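RNA-binding protein 12 (Homo sapiens, PDB 2EK1) probably binds RNA through an RNA recognition motif, the domain seen here as a dimer. Local coordinates at residues V27-D30 against E31-F35. Numbering follows the deposited sequence.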
# COMPACT_ATOMS: atom_id res chain seq x y z
N VAL A 27 -6.73 0.25 13.29
CA VAL A 27 -5.52 1.01 13.23
C VAL A 27 -5.66 2.36 12.44
O VAL A 27 -6.42 2.46 11.48
CB VAL A 27 -4.34 0.14 12.66
CG1 VAL A 27 -4.50 -0.08 11.18
CG2 VAL A 27 -2.98 0.77 12.95
N SER A 28 -4.91 3.38 12.83
CA SER A 28 -4.94 4.61 12.09
C SER A 28 -3.56 4.90 11.56
O SER A 28 -2.59 4.36 12.07
CB SER A 28 -5.32 5.72 13.07
OG SER A 28 -4.23 5.86 13.98
N ILE A 29 -3.45 5.81 10.58
CA ILE A 29 -2.17 6.23 10.10
C ILE A 29 -1.33 6.75 11.31
O ILE A 29 -0.16 6.41 11.43
CB ILE A 29 -2.32 7.35 9.14
CG1 ILE A 29 -3.31 6.85 8.06
CG2 ILE A 29 -0.95 7.85 8.58
CD1 ILE A 29 -2.84 5.61 7.31
N ASP A 30 -1.94 7.48 12.24
CA ASP A 30 -1.14 7.98 13.39
C ASP A 30 -0.51 6.85 14.23
O ASP A 30 0.64 6.94 14.59
CB ASP A 30 -1.98 8.91 14.26
CG ASP A 30 -2.19 10.24 13.59
OD1 ASP A 30 -1.18 10.82 13.12
OD2 ASP A 30 -3.34 10.70 13.51
N GLU A 31 -1.30 5.83 14.54
CA GLU A 31 -0.83 4.68 15.30
C GLU A 31 0.30 3.97 14.59
O GLU A 31 1.21 3.43 15.27
CB GLU A 31 -1.98 3.69 15.58
CG GLU A 31 -3.02 4.28 16.57
CD GLU A 31 -4.31 3.43 16.68
OE1 GLU A 31 -5.04 3.62 17.69
OE2 GLU A 31 -4.61 2.62 15.78
N ILE A 32 0.28 3.99 13.24
CA ILE A 32 1.36 3.38 12.50
C ILE A 32 2.59 4.22 12.64
O ILE A 32 3.74 3.70 12.84
CB ILE A 32 0.98 3.17 10.99
CG1 ILE A 32 -0.06 2.01 10.87
CG2 ILE A 32 2.19 2.75 10.21
CD1 ILE A 32 -0.70 1.88 9.54
N LEU A 33 2.39 5.53 12.47
CA LEU A 33 3.50 6.46 12.61
C LEU A 33 4.00 6.36 14.05
O LEU A 33 5.12 6.24 14.25
CB LEU A 33 3.09 7.95 12.21
CG LEU A 33 2.78 8.05 10.67
CD1 LEU A 33 2.72 9.55 10.23
CD2 LEU A 33 3.78 7.44 9.83
N ASP A 34 3.15 6.36 15.06
CA ASP A 34 3.63 6.21 16.45
C ASP A 34 4.42 4.90 16.59
O ASP A 34 5.49 4.90 17.13
CB ASP A 34 2.47 6.19 17.44
CG ASP A 34 1.82 7.57 17.65
OD1 ASP A 34 2.28 8.57 17.04
OD2 ASP A 34 0.81 7.62 18.42
N PHE A 35 3.91 3.77 16.09
CA PHE A 35 4.64 2.50 16.20
C PHE A 35 6.08 2.65 15.70
O PHE A 35 7.01 2.08 16.27
CB PHE A 35 3.92 1.42 15.37
CG PHE A 35 4.54 0.04 15.47
CD1 PHE A 35 4.24 -0.78 16.52
CD2 PHE A 35 5.38 -0.46 14.46
CE1 PHE A 35 4.77 -2.08 16.58
CE2 PHE A 35 5.90 -1.75 14.50
CZ PHE A 35 5.59 -2.57 15.59
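Ser28 and Glu31 exchange hydrogen bonds across the first turn of helix 29-35. The backbone N of Glu31 gives a nearly straight bond to Ser28 OG (3.0 Å, 171°), and Glu31 OE2 accepts from Ser28 N at 3.1 Å in a more bent bond of 135°. That donor stands well above the carboxylate plane. Each residue thus satisfies the other's amide, the reciprocal pattern of a capping box. Serine suits the N-cap because its short side chain, with OG set between the backbone N and the carbonyl carbon (chi1 68°), brings an acceptor to the N-H of Glu31, in the first turn, where the usual i to i-4 carbonyl is not available. Glutamate suits the third helical position because its chain, extended beyond CG, reaches back to the N-cap, where the helix dipole would probably favour a negative charge. With only a methyl group at Glu31, as in an alanine here, Ser28 N would probably lose this acceptor and the residues leading into the helix would be freer to move.

Regular helical bonding follows, from Ile32 N to Ser28 O (3.1 Å) and from Leu33 N to Ile29 O (2.9 Å). The capped helix is the first of the two in the RNA recognition motif, which pack against its antiparallel sheet. Just ahead of the helix, Val27 CG2 lies 3.8 Å from Ile32 CG1, the two side chains crossing at about a right angle; Ile32 also touches Met23 and Val46, while Val27 meets Ile82 of strand 81-82. Isoleucine suits the buried place of Ile32, with no polar group to satisfy there, and Val27 adds an apolar branch at its edge. One turn apart on the helix, Ile29 CG2 and Leu33 CG approach more loosely, at 4.3 Å, and Ile29 also packs on Tyr50 of the second subunit.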